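Local coordinates for concanavalin A-like lectin protein kinase family protein (Theobroma cacao, PDB 6CTH) that probably phosphorylates proteins as a plant lectin receptor-like kinase, its kinase domain being captured here with an inhibitor and a magnesium ion, at residues W234-G238 against L296-P301; A207-A211 against L262-L267; E197-F203 against R277-V283. All coordinates share one frame. Residues are numbered along the deposited sequence.

Interaction 1: W234-G238 against L296-P301; sequences WESYG and LPGSMP
The indole of Trp234 lies under Met300, whose CB stands 4.0 Å from the centroid of the Trp234 five-membered ring and 25° off its normal, a CH-pi contact. Met300 CG comes within 3.7 Å of Trp234 CE3, and Met300 SD, placed obliquely 5.0 Å from the centroid of the six-membered ring, adds a Met-aromatic contact. Pro301 CD also packs over a ring face, 4.1 Å from Trp234 CZ2. The anchor is in the ring plane: Trp234 NE1 donates to Pro297 O at 2.9 Å, almost straight (176°). The principle illustrated is how an irregular tail is held on a helical lobe, largely by an indole that offers a face to CH groups and an N-H to a carbonyl.

Segment 234-238 is the last turn of its helix, with Gly238 N bonded to Trp234 O (3.0 Å). Segment 296-301 is mostly extended, psi lying near 127 to 152°, except at Gly298 (-71/-26), where the chain bends. There the Gly238 and Gly298 CA atoms are 3.9 Å apart, and Gly238 CA makes a C-H...O contact of 3.4 Å with Gly298 O; a CB on Gly238 would clash with that oxygen. Trp234 (chi1 -147°, between wells; chi2 -54°) and Met300 (chi1 -176°, chi2 170°) overlap with CA atoms 6.0 Å apart. Tyr237 is t; its CE2 meets Leu296 CB at 3.8 Å, and Tyr237 OH bonds weakly to Leu296 O (3.4 Å).

Beneath this surface contact runs helix 256-269, whose Leu267 touches Trp234, Tyr237 and Leu296, while His271, just beyond it, meets the Trp234 ring edge-to-face.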
ATOM      1  N   TRP A 234       2.315 -19.697  -5.403  1.00 39.63           N
ATOM      2  CA  TRP A 234       1.935 -20.309  -6.668  1.00 40.90           C
ATOM      3  C   TRP A 234       2.162 -21.851  -6.591  1.00 42.60           C
ATOM      4  O   TRP A 234       1.291 -22.629  -7.000  1.00 41.88           O
ATOM      5  CB  TRP A 234       2.674 -19.661  -7.857  1.00 40.66           C
ATOM      6  CG  TRP A 234       1.848 -19.658  -9.060  1.00 41.48           C
ATOM      7  CD1 TRP A 234       1.229 -20.753  -9.633  1.00 42.70           C
ATOM      8  CD2 TRP A 234       1.524 -18.545  -9.896  1.00 41.15           C
ATOM      9  NE1 TRP A 234       0.499 -20.357 -10.732  1.00 43.44           N
ATOM     10  CE2 TRP A 234       0.660 -19.017 -10.916  1.00 42.38           C
ATOM     11  CE3 TRP A 234       1.855 -17.201  -9.882  1.00 41.51           C
ATOM     12  CZ2 TRP A 234       0.138 -18.178 -11.934  1.00 41.88           C
ATOM     13  CZ3 TRP A 234       1.287 -16.349 -10.886  1.00 40.76           C
ATOM     14  CH2 TRP A 234       0.460 -16.853 -11.887  1.00 41.29           C
ATOM     15  N   GLU A 235       3.281 -22.260  -6.012  1.00 45.16           N
ATOM     16  CA  GLU A 235       3.571 -23.674  -5.859  1.00 48.51           C
ATOM     17  C   GLU A 235       2.519 -24.309  -4.959  1.00 48.97           C
ATOM     18  O   GLU A 235       2.045 -25.393  -5.236  1.00 49.35           O
ATOM     19  CB  GLU A 235       4.974 -23.878  -5.285  1.00 51.02           C
ATOM     20  CG  GLU A 235       5.481 -25.308  -5.324  1.00 55.20           C
ATOM     21  CD  GLU A 235       6.707 -25.509  -4.452  1.00 57.44           C
ATOM     22  OE1 GLU A 235       6.558 -25.603  -3.218  1.00 60.76           O
ATOM     23  OE2 GLU A 235       7.817 -25.573  -5.003  1.00 61.16           O
ATOM     24  N   SER A 236       2.135 -23.626  -3.892  1.00 48.04           N
ATOM     25  CA  SER A 236       1.128 -24.172  -2.993  1.00 49.42           C
ATOM     26  C   SER A 236      -0.214 -24.350  -3.689  1.00 50.46           C
ATOM     27  O   SER A 236      -0.900 -25.336  -3.473  1.00 51.15           O
ATOM     28  CB  SER A 236       0.954 -23.303  -1.757  1.00 49.44           C
ATOM     29  OG  SER A 236       2.105 -23.332  -0.949  1.00 50.56           O
ATOM     30  N   TYR A 237      -0.588 -23.378  -4.512  1.00 48.46           N
ATOM     31  CA  TYR A 237      -1.841 -23.447  -5.254  1.00 49.71           C
ATOM     32  C   TYR A 237      -1.855 -24.610  -6.239  1.00 51.35           C
ATOM     33  O   TYR A 237      -2.844 -25.307  -6.362  1.00 52.41           O
ATOM     34  CB  TYR A 237      -2.123 -22.128  -5.978  1.00 48.61           C
ATOM     35  CG  TYR A 237      -3.090 -22.248  -7.128  1.00 47.86           C
ATOM     36  CD1 TYR A 237      -4.449 -22.352  -6.910  1.00 48.60           C
ATOM     37  CD2 TYR A 237      -2.639 -22.250  -8.430  1.00 48.54           C
ATOM     38  CE1 TYR A 237      -5.328 -22.465  -7.964  1.00 49.94           C
ATOM     39  CE2 TYR A 237      -3.509 -22.356  -9.488  1.00 50.13           C
ATOM     40  CZ  TYR A 237      -4.852 -22.465  -9.250  1.00 50.84           C
ATOM     41  OH  TYR A 237      -5.713 -22.576 -10.316  1.00 53.32           O
ATOM     42  N   GLY A 238      -0.745 -24.815  -6.931  1.00 52.51           N
ATOM     43  CA  GLY A 238      -0.642 -25.896  -7.898  1.00 55.20           C
ATOM     44  C   GLY A 238      -0.626 -27.287  -7.272  1.00 56.00           C
ATOM     45  O   GLY A 238      -0.929 -28.240  -7.961  1.00 56.11           O
ATOM     46  N   LEU A 296      -6.036 -20.281 -13.655  1.00 47.00           N
ATOM     47  CA  LEU A 296      -4.588 -20.094 -13.505  1.00 46.74           C
ATOM     48  C   LEU A 296      -3.888 -21.399 -13.810  1.00 47.73           C
ATOM     49  O   LEU A 296      -4.410 -22.422 -13.448  1.00 48.39           O
ATOM     50  CB  LEU A 296      -4.299 -19.689 -12.089  1.00 45.23           C
ATOM     51  CG  LEU A 296      -4.856 -18.311 -11.743  1.00 43.79           C
ATOM     52  CD1 LEU A 296      -4.542 -18.043 -10.297  1.00 43.24           C
ATOM     53  CD2 LEU A 296      -4.240 -17.215 -12.617  1.00 43.22           C
ATOM     54  N   PRO A 297      -2.722 -21.358 -14.477  1.00 48.65           N
ATOM     55  CA  PRO A 297      -1.906 -22.561 -14.520  1.00 49.56           C
ATOM     56  C   PRO A 297      -1.398 -22.930 -13.124  1.00 49.73           C
ATOM     57  O   PRO A 297      -1.198 -22.055 -12.269  1.00 47.53           O
ATOM     58  CB  PRO A 297      -0.754 -22.146 -15.440  1.00 50.25           C
ATOM     59  CG  PRO A 297      -0.618 -20.682 -15.160  1.00 50.11           C
ATOM     60  CD  PRO A 297      -2.067 -20.278 -15.229  1.00 49.13           C
ATOM     61  N   GLY A 298      -1.169 -24.226 -12.908  1.00 49.47           N
ATOM     62  CA  GLY A 298      -0.652 -24.706 -11.634  1.00 50.69           C
ATOM     63  C   GLY A 298       0.795 -24.335 -11.384  1.00 50.87           C
ATOM     64  O   GLY A 298       1.201 -24.213 -10.244  1.00 52.43           O
ATOM     65  N   SER A 299       1.579 -24.124 -12.435  1.00 52.81           N
ATOM     66  CA  SER A 299       2.952 -23.625 -12.274  1.00 55.27           C
ATOM     67  C   SER A 299       3.072 -22.161 -12.661  1.00 54.95           C
ATOM     68  O   SER A 299       2.513 -21.751 -13.690  1.00 55.45           O
ATOM     69  CB  SER A 299       3.925 -24.425 -13.135  1.00 56.78           C
ATOM     70  OG  SER A 299       3.985 -25.736 -12.647  1.00 60.49           O
ATOM     71  N   MET A 300       3.896 -21.424 -11.915  1.00 54.50           N
ATOM     72  CA  MET A 300       4.159 -20.031 -12.239  1.00 54.08           C
ATOM     73  C   MET A 300       4.964 -19.943 -13.533  1.00 52.79           C
ATOM     74  O   MET A 300       6.032 -20.573 -13.628  1.00 50.64           O
ATOM     75  CB  MET A 300       4.968 -19.366 -11.123  1.00 55.97           C
ATOM     76  CG  MET A 300       5.194 -17.882 -11.369  1.00 57.49           C
ATOM     77  SD  MET A 300       5.889 -17.002  -9.943  1.00 61.64           S
ATOM     78  CE  MET A 300       7.609 -16.899 -10.435  1.00 58.79           C
ATOM     79  N   PRO A 301       4.492 -19.155 -14.515  1.00 53.42           N
ATOM     80  CA  PRO A 301       5.254 -19.076 -15.778  1.00 56.79           C
ATOM     81  C   PRO A 301       6.668 -18.490 -15.670  1.00 59.35           C
ATOM     82  O   PRO A 301       6.871 -17.493 -14.980  1.00 57.69           O
ATOM     83  CB  PRO A 301       4.396 -18.170 -16.674  1.00 55.72           C
ATOM     84  CG  PRO A 301       3.056 -18.096 -16.024  1.00 54.18           C
ATOM     85  CD  PRO A 301       3.231 -18.389 -14.564  1.00 51.83           C
TER

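Interaction 2: A207-A211 against L262-L267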
ATOM      1  N   ALA A 207      -2.095  -8.492  -1.562  1.00 29.84           N
ATOM      2  CA  ALA A 207      -3.185  -9.413  -1.244  1.00 30.84           C
ATOM      3  C   ALA A 207      -2.630 -10.703  -0.615  1.00 31.74           C
ATOM      4  O   ALA A 207      -3.143 -11.195   0.370  1.00 32.26           O
ATOM      5  CB  ALA A 207      -3.961  -9.756  -2.492  1.00 31.39           C
ATOM      6  N   LEU A 208      -1.545 -11.198  -1.182  1.00 32.15           N
ATOM      7  CA  LEU A 208      -0.924 -12.443  -0.682  1.00 32.98           C
ATOM      8  C   LEU A 208      -0.238 -12.266   0.656  1.00 33.40           C
ATOM      9  O   LEU A 208      -0.241 -13.192   1.477  1.00 35.35           O
ATOM     10  CB  LEU A 208       0.014 -13.005  -1.732  1.00 33.38           C
ATOM     11  CG  LEU A 208      -0.690 -13.434  -3.023  1.00 33.97           C
ATOM     12  CD1 LEU A 208       0.259 -13.964  -4.053  1.00 34.79           C
ATOM     13  CD2 LEU A 208      -1.816 -14.444  -2.795  1.00 34.63           C
ATOM     14  N   GLU A 209       0.369 -11.094   0.881  1.00 32.96           N
ATOM     15  CA  GLU A 209       0.946 -10.751   2.188  1.00 33.20           C
ATOM     16  C   GLU A 209      -0.136 -10.736   3.240  1.00 34.09           C
ATOM     17  O   GLU A 209       0.069 -11.176   4.356  1.00 33.86           O
ATOM     18  CB  GLU A 209       1.664  -9.400   2.192  1.00 32.61           C
ATOM     19  CG  GLU A 209       2.883  -9.342   1.298  1.00 33.17           C
ATOM     20  CD  GLU A 209       3.588  -8.035   1.263  1.00 34.55           C
ATOM     21  OE1 GLU A 209       2.866  -6.985   1.244  1.00 34.62           O
ATOM     22  OE2 GLU A 209       4.869  -8.015   1.266  1.00 34.35           O
ATOM     23  N   ILE A 210      -1.300 -10.138   2.914  1.00 33.54           N
ATOM     24  CA  ILE A 210      -2.393 -10.075   3.859  1.00 34.37           C
ATOM     25  C   ILE A 210      -2.977 -11.476   4.214  1.00 35.85           C
ATOM     26  O   ILE A 210      -3.236 -11.783   5.380  1.00 37.69           O
ATOM     27  CB  ILE A 210      -3.467  -9.114   3.301  1.00 33.43           C
ATOM     28  CG1 ILE A 210      -2.951  -7.689   3.313  1.00 32.92           C
ATOM     29  CG2 ILE A 210      -4.779  -9.184   4.058  1.00 34.57           C
ATOM     30  CD1 ILE A 210      -3.872  -6.695   2.602  1.00 33.06           C
ATOM     31  N   ALA A 211      -3.161 -12.321   3.220  1.00 36.51           N
ATOM     32  CA  ALA A 211      -3.622 -13.704   3.425  1.00 37.24           C
ATOM     33  C   ALA A 211      -2.661 -14.515   4.322  1.00 38.15           C
ATOM     34  O   ALA A 211      -3.105 -15.296   5.171  1.00 38.45           O
ATOM     35  CB  ALA A 211      -3.740 -14.404   2.087  1.00 37.19           C
ATOM     36  N   LEU A 262      -9.137 -14.943  -2.387  1.00 38.56           N
ATOM     37  CA  LEU A 262      -8.038 -13.991  -2.162  1.00 37.89           C
ATOM     38  C   LEU A 262      -6.748 -14.484  -2.752  1.00 37.56           C
ATOM     39  O   LEU A 262      -6.060 -13.732  -3.420  1.00 37.32           O
ATOM     40  CB  LEU A 262      -7.876 -13.653  -0.677  1.00 37.49           C
ATOM     41  CG  LEU A 262      -6.835 -12.572  -0.333  1.00 36.92           C
ATOM     42  CD1 LEU A 262      -7.098 -11.275  -1.073  1.00 37.69           C
ATOM     43  CD2 LEU A 262      -6.822 -12.278   1.158  1.00 36.68           C
ATOM     44  N   VAL A 263      -6.412 -15.759  -2.529  1.00 37.28           N
ATOM     45  CA  VAL A 263      -5.180 -16.304  -3.078  1.00 36.89           C
ATOM     46  C   VAL A 263      -5.195 -16.329  -4.588  1.00 37.12           C
ATOM     47  O   VAL A 263      -4.224 -15.950  -5.205  1.00 36.09           O
ATOM     48  CB  VAL A 263      -4.890 -17.726  -2.504  1.00 37.63           C
ATOM     49  CG1 VAL A 263      -3.783 -18.421  -3.268  1.00 38.33           C
ATOM     50  CG2 VAL A 263      -4.502 -17.625  -1.040  1.00 37.22           C
ATOM     51  N   MET A 264      -6.281 -16.805  -5.199  1.00 38.34           N
ATOM     52  CA  MET A 264      -6.309 -16.876  -6.650  1.00 39.90           C
ATOM     53  C   MET A 264      -6.307 -15.486  -7.306  1.00 37.84           C
ATOM     54  O   MET A 264      -5.668 -15.282  -8.339  1.00 37.68           O
ATOM     55  CB  MET A 264      -7.456 -17.794  -7.169  1.00 42.96           C
ATOM     56  CG  MET A 264      -7.163 -19.310  -6.982  1.00 46.11           C
ATOM     57  SD  MET A 264      -8.738 -20.116  -7.305  1.00 55.16           S
ATOM     58  CE  MET A 264      -8.561 -20.308  -9.076  1.00 54.19           C
ATOM     59  N   VAL A 265      -7.015 -14.530  -6.714  1.00 37.48           N
ATOM     60  CA  VAL A 265      -6.960 -13.126  -7.161  1.00 36.33           C
ATOM     61  C   VAL A 265      -5.529 -12.602  -7.025  1.00 34.66           C
ATOM     62  O   VAL A 265      -5.015 -11.985  -7.938  1.00 34.39           O
ATOM     63  CB  VAL A 265      -7.956 -12.268  -6.349  1.00 36.48           C
ATOM     64  CG1 VAL A 265      -7.629 -10.786  -6.411  1.00 36.98           C
ATOM     65  CG2 VAL A 265      -9.381 -12.576  -6.813  1.00 37.40           C
ATOM     66  N   GLY A 266      -4.891 -12.870  -5.902  1.00 34.18           N
ATOM     67  CA  GLY A 266      -3.509 -12.427  -5.728  1.00 33.74           C
ATOM     68  C   GLY A 266      -2.551 -12.927  -6.797  1.00 33.82           C
ATOM     69  O   GLY A 266      -1.742 -12.177  -7.339  1.00 32.98           O
ATOM     70  N   LEU A 267      -2.630 -14.227  -7.107  1.00 35.17           N
ATOM     71  CA  LEU A 267      -1.746 -14.795  -8.141  1.00 35.07           C
ATOM     72  C   LEU A 267      -2.048 -14.233  -9.522  1.00 34.83           C
ATOM     73  O   LEU A 267      -1.161 -13.969 -10.303  1.00 35.21           O
ATOM     74  CB  LEU A 267      -1.864 -16.344  -8.117  1.00 35.81           C
ATOM     75  CG  LEU A 267      -1.441 -17.041  -6.821  1.00 36.58           C
ATOM     76  CD1 LEU A 267      -1.816 -18.505  -6.910  1.00 38.45           C
ATOM     77  CD2 LEU A 267       0.048 -16.831  -6.608  1.00 36.48           C
TER
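Knobs-into-holes packing is well illustrated by Leu208. Its CA-to-CB bond runs sideways, but the mt rotamer (chi1 -64°, chi2 179°) brings the forked end to helix 256-269, where it sits as a knob in a hole formed by Leu262, Val263, Gly266 and Leu267. Leu208 CD2 is 3.7 Å from Val263 O and 3.9 Å from Gly266 CA; a CB on Gly266 would come within 2.5 Å of Leu208 CD2, a clash. The other branch, Leu208 CD1, meets Leu267 CD2 at 3.8 Å. Leu267 starts from a CA-to-CB bond directed away, and its own mt conformation (chi1 -62°, chi2 172°) carries the methyl back to the interface.

The two helices run nearly antiparallel, at 151°, with short-segment axes 9.0 Å apart. In the protein kinase fold they are αF, the buried central helix of the C-lobe, and αH, so the contact belongs to the helical core of that lobe; Ala207 and Gly266 are the nearest backbone pair, CA to CA 5.4 Å.

Leu262 answers from the second helix. In the tp rotamer (chi1 -175°, chi2 56°) it spreads its methyls along two successive turns of helix 196-212: Leu262 CD1 packs on Ala207 CB at 3.8 Å and Leu262 CD2 on Ala211 CB at 3.9 Å. Both alanines direct their CA-to-CB bonds toward the other helix, their short side chains accommodating the leucine. Leu262 also touches Trp112 and Val119 of helix 112-132, whereas Val263, with chi1 t, leans on Val233 of helix 229-238.

Interaction 3: E197-F203 against R277-V283; sequences ESDVYSF and RPSIRQV
The buried Glu-Arg ion pair of the protein kinase C-lobe organises this contact: Arg277 forms a salt bridge through NH1 with Glu187, the glutamate of the APE motif. Segment 197-203 is regular helix, while 277-279 is extended (psi 148 to 165°) and leads into the helix beginning at Ile280. CA atoms pair as Glu197 with Arg277 (6.4 Å) and Val200 with Ile280 (6.8 Å).

Arg277, chi1 to chi3 m, t, t, reaches across helix 197-203, roughly at right angles to it. Its NH1 donates a weak hydrogen bond to Glu197 O (3.0 Å, 148°), Tyr201 CB lies 3.8 Å from NH1 over the guanidinium face, and NE is held by His271 O.

Farther along, Val200 (t) puts CG1 3.6 Å from Pro278 O and 4.2 Å from Pro278 CD. Phe203, also t, receives Ile280 CD1 squarely over its ring, 4.1 Å from the centroid and 1° off the normal, with Val283 CG1 3.7 Å from Phe203 CE2.

Ser279 caps the second helix: Gln282 N donates to Ser279 OG (3.2 Å) and Ser279 N to Gln282 OE1 (3.0 Å), a capping box. Pairing the APE glutamate with an arginine of the αH-αI loop, here beside αF, is characteristic of protein kinases.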
ATOM      1  N   GLU A 197      -1.431  -2.162 -15.054  1.00 30.64           N
ATOM      2  CA  GLU A 197      -1.063  -3.576 -14.824  1.00 31.40           C
ATOM      3  C   GLU A 197       0.133  -3.720 -13.839  1.00 30.09           C
ATOM      4  O   GLU A 197       0.193  -4.691 -13.067  1.00 28.76           O
ATOM      5  CB  GLU A 197      -0.752  -4.272 -16.149  1.00 33.34           C
ATOM      6  CG  GLU A 197      -1.946  -4.514 -17.077  1.00 35.97           C
ATOM      7  CD  GLU A 197      -2.448  -3.243 -17.709  1.00 37.52           C
ATOM      8  OE1 GLU A 197      -1.641  -2.311 -17.918  1.00 38.06           O
ATOM      9  OE2 GLU A 197      -3.684  -3.096 -17.932  1.00 44.13           O
ATOM     10  N   SER A 198       1.085  -2.801 -13.868  1.00 29.82           N
ATOM     11  CA  SER A 198       2.142  -2.810 -12.854  1.00 29.61           C
ATOM     12  C   SER A 198       1.616  -2.485 -11.428  1.00 29.01           C
ATOM     13  O   SER A 198       2.053  -3.095 -10.475  1.00 28.49           O
ATOM     14  CB  SER A 198       3.391  -1.989 -13.261  1.00 29.92           C
ATOM     15  OG  SER A 198       3.153  -0.594 -13.236  1.00 30.71           O
ATOM     16  N   ASP A 199       0.635  -1.593 -11.340  1.00 28.16           N
ATOM     17  CA  ASP A 199      -0.023  -1.306 -10.076  1.00 27.67           C
ATOM     18  C   ASP A 199      -0.793  -2.548  -9.599  1.00 27.48           C
ATOM     19  O   ASP A 199      -0.785  -2.868  -8.421  1.00 27.07           O
ATOM     20  CB  ASP A 199      -0.993  -0.134 -10.222  1.00 27.75           C
ATOM     21  CG  ASP A 199      -0.365   1.204  -9.879  1.00 27.86           C
ATOM     22  OD1 ASP A 199       0.814   1.239  -9.481  1.00 28.00           O
ATOM     23  OD2 ASP A 199      -1.064   2.226 -10.009  1.00 27.69           O
ATOM     24  N   VAL A 200      -1.474  -3.235 -10.522  1.00 28.08           N
ATOM     25  CA  VAL A 200      -2.240  -4.443 -10.178  1.00 28.25           C
ATOM     26  C   VAL A 200      -1.263  -5.542  -9.661  1.00 28.67           C
ATOM     27  O   VAL A 200      -1.588  -6.232  -8.748  1.00 28.54           O
ATOM     28  CB  VAL A 200      -3.158  -4.892 -11.354  1.00 28.78           C
ATOM     29  CG1 VAL A 200      -3.611  -6.331 -11.203  1.00 28.91           C
ATOM     30  CG2 VAL A 200      -4.349  -3.954 -11.421  1.00 28.77           C
ATOM     31  N   TYR A 201      -0.084  -5.643 -10.237  1.00 29.00           N
ATOM     32  CA  TYR A 201       0.958  -6.604  -9.760  1.00 29.30           C
ATOM     33  C   TYR A 201       1.241  -6.335  -8.283  1.00 28.52           C
ATOM     34  O   TYR A 201       1.136  -7.250  -7.447  1.00 28.76           O
ATOM     35  CB  TYR A 201       2.170  -6.507 -10.633  1.00 29.81           C
ATOM     36  CG  TYR A 201       3.272  -7.450 -10.126  1.00 30.50           C
ATOM     37  CD1 TYR A 201       4.095  -7.097  -9.069  1.00 31.02           C
ATOM     38  CD2 TYR A 201       3.404  -8.703 -10.690  1.00 32.06           C
ATOM     39  CE1 TYR A 201       5.046  -7.989  -8.599  1.00 31.46           C
ATOM     40  CE2 TYR A 201       4.341  -9.609 -10.210  1.00 32.75           C
ATOM     41  CZ  TYR A 201       5.154  -9.215  -9.206  1.00 32.85           C
ATOM     42  OH  TYR A 201       6.115 -10.126  -8.725  1.00 34.71           O
ATOM     43  N   SER A 202       1.502  -5.069  -7.927  1.00 28.11           N
ATOM     44  CA  SER A 202       1.785  -4.725  -6.533  1.00 27.63           C
ATOM     45  C   SER A 202       0.605  -5.061  -5.644  1.00 27.76           C
ATOM     46  O   SER A 202       0.777  -5.567  -4.564  1.00 27.09           O
ATOM     47  CB  SER A 202       2.082  -3.235  -6.379  1.00 27.89           C
ATOM     48  OG  SER A 202       3.086  -2.799  -7.291  1.00 28.47           O
ATOM     49  N   PHE A 203      -0.620  -4.762  -6.106  1.00 27.63           N
ATOM     50  CA  PHE A 203      -1.821  -5.139  -5.356  1.00 28.18           C
ATOM     51  C   PHE A 203      -1.880  -6.663  -5.071  1.00 28.73           C
ATOM     52  O   PHE A 203      -2.258  -7.088  -3.961  1.00 28.90           O
ATOM     53  CB  PHE A 203      -3.099  -4.687  -6.152  1.00 28.42           C
ATOM     54  CG  PHE A 203      -4.400  -5.198  -5.579  1.00 28.66           C
ATOM     55  CD1 PHE A 203      -5.071  -4.491  -4.614  1.00 28.43           C
ATOM     56  CD2 PHE A 203      -4.923  -6.409  -6.000  1.00 29.21           C
ATOM     57  CE1 PHE A 203      -6.254  -4.983  -4.053  1.00 28.68           C
ATOM     58  CE2 PHE A 203      -6.090  -6.911  -5.438  1.00 29.37           C
ATOM     59  CZ  PHE A 203      -6.764  -6.188  -4.471  1.00 29.03           C
ATOM     60  N   ARG A 277      -2.852 -10.072 -16.550  1.00 35.48           N
ATOM     61  CA  ARG A 277      -3.379  -9.556 -15.311  1.00 33.87           C
ATOM     62  C   ARG A 277      -4.738  -8.920 -15.542  1.00 33.74           C
ATOM     63  O   ARG A 277      -4.992  -8.358 -16.621  1.00 34.05           O
ATOM     64  CB  ARG A 277      -2.425  -8.508 -14.700  1.00 32.47           C
ATOM     65  CG  ARG A 277      -1.046  -9.085 -14.336  1.00 32.32           C
ATOM     66  CD  ARG A 277      -0.087  -8.049 -13.805  1.00 31.83           C
ATOM     67  NE  ARG A 277       1.283  -8.535 -13.944  1.00 32.52           N
ATOM     68  CZ  ARG A 277       2.307  -7.800 -14.328  1.00 32.29           C
ATOM     69  NH1 ARG A 277       2.197  -6.491 -14.475  1.00 31.80           N
ATOM     70  NH2 ARG A 277       3.452  -8.382 -14.549  1.00 32.38           N
ATOM     71  N   PRO A 278      -5.620  -8.998 -14.533  1.00 33.21           N
ATOM     72  CA  PRO A 278      -6.933  -8.393 -14.626  1.00 33.26           C
ATOM     73  C   PRO A 278      -6.900  -6.885 -14.469  1.00 33.15           C
ATOM     74  O   PRO A 278      -5.922  -6.345 -13.962  1.00 33.35           O
ATOM     75  CB  PRO A 278      -7.660  -8.977 -13.423  1.00 32.85           C
ATOM     76  CG  PRO A 278      -6.565  -9.177 -12.395  1.00 32.53           C
ATOM     77  CD  PRO A 278      -5.395  -9.603 -13.213  1.00 33.12           C
ATOM     78  N   SER A 279      -7.997  -6.234 -14.856  1.00 32.97           N
ATOM     79  CA  SER A 279      -8.267  -4.901 -14.409  1.00 32.37           C
ATOM     80  C   SER A 279      -8.707  -4.930 -12.953  1.00 31.87           C
ATOM     81  O   SER A 279      -9.229  -5.927 -12.445  1.00 31.34           O
ATOM     82  CB  SER A 279      -9.356  -4.224 -15.233  1.00 33.94           C
ATOM     83  OG  SER A 279     -10.622  -4.835 -15.031  1.00 34.60           O
ATOM     84  N   ILE A 280      -8.556  -3.795 -12.255  1.00 31.31           N
ATOM     85  CA  ILE A 280      -8.957  -3.786 -10.861  1.00 31.55           C
ATOM     86  C   ILE A 280     -10.502  -3.952 -10.746  1.00 31.57           C
ATOM     87  O   ILE A 280     -10.986  -4.502  -9.772  1.00 31.53           O
ATOM     88  CB  ILE A 280      -8.426  -2.553 -10.096  1.00 32.21           C
ATOM     89  CG1 ILE A 280      -8.584  -2.737  -8.588  1.00 32.40           C
ATOM     90  CG2 ILE A 280      -9.061  -1.276 -10.599  1.00 32.52           C
ATOM     91  CD1 ILE A 280      -7.691  -3.786  -8.007  1.00 33.23           C
ATOM     92  N   ARG A 281     -11.260  -3.469 -11.714  0.50 31.67           N
ATOM     93  CA  ARG A 281     -12.701  -3.703 -11.686  0.50 31.68           C
ATOM     94  C   ARG A 281     -13.046  -5.206 -11.745  0.50 32.89           C
ATOM     95  O   ARG A 281     -13.927  -5.671 -11.017  0.50 33.10           O
ATOM     96  CB  ARG A 281     -13.407  -2.910 -12.790  0.50 31.51           C
ATOM     97  CG  ARG A 281     -14.909  -2.959 -12.665  0.50 31.20           C
ATOM     98  CD  ARG A 281     -15.611  -2.099 -13.714  0.50 31.08           C
ATOM     99  NE  ARG A 281     -15.179  -0.697 -13.811  0.50 30.23           N
ATOM    100  CZ  ARG A 281     -15.663   0.290 -13.102  0.50 28.86           C
ATOM    101  NH1 ARG A 281     -16.503   0.043 -12.139  0.50 28.31           N
ATOM    102  NH2 ARG A 281     -15.209   1.493 -13.312  0.50 28.84           N
ATOM    103  N   GLN A 282     -12.313  -5.975 -12.544  1.00 34.25           N
ATOM    104  CA  GLN A 282     -12.524  -7.427 -12.619  1.00 35.29           C
ATOM    105  C   GLN A 282     -12.176  -8.098 -11.323  1.00 35.09           C
ATOM    106  O   GLN A 282     -12.845  -9.040 -10.910  1.00 35.55           O
ATOM    107  CB  GLN A 282     -11.720  -8.045 -13.749  1.00 36.82           C
ATOM    108  CG  GLN A 282     -12.182  -7.672 -15.155  1.00 37.72           C
ATOM    109  CD  GLN A 282     -11.223  -8.136 -16.242  1.00 39.44           C
ATOM    110  OE1 GLN A 282      -9.991  -8.037 -16.136  1.00 38.19           O
ATOM    111  NE2 GLN A 282     -11.798  -8.687 -17.306  1.00 41.49           N
ATOM    112  N   VAL A 283     -11.088  -7.625 -10.675  1.00 33.99           N
ATOM    113  CA  VAL A 283     -10.703  -8.113  -9.368  1.00 33.63           C
ATOM    114  C   VAL A 283     -11.817  -7.928  -8.358  1.00 33.10           C
ATOM    115  O   VAL A 283     -12.136  -8.851  -7.626  1.00 32.98           O
ATOM    116  CB  VAL A 283      -9.416  -7.360  -8.868  1.00 33.78           C
ATOM    117  CG1 VAL A 283      -9.172  -7.564  -7.380  1.00 33.65           C
ATOM    118  CG2 VAL A 283      -8.209  -7.807  -9.691  1.00 33.83           C
TER

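Overall arrangement
Helix 196-212 serves both interaction 2 and interaction 3, whose centres are 12 Å apart; they join where Val265 CG1 meets Val283 CG1 at 3.7 Å. Interaction 1, centred 13 Å from interaction 2, continues the packing outward, as Trp234 CZ3 lies 3.5 Å from Leu267 O and Tyr237 CE1 3.8 Å from Met264 CG. Interactions 1 and 3 do not touch, their nearest atoms being about 7 Å apart. Interaction 3 is tied to the catalytic loop: the Ser198 side chain is about 14 Å from the magnesium ion bound by Asp141 and Asp159, and Asp199 accepts hydrogen bonds from the backbone N of His139 and Arg140 in the HRD motif. From 3 through 2 to 1 the contacts run outward.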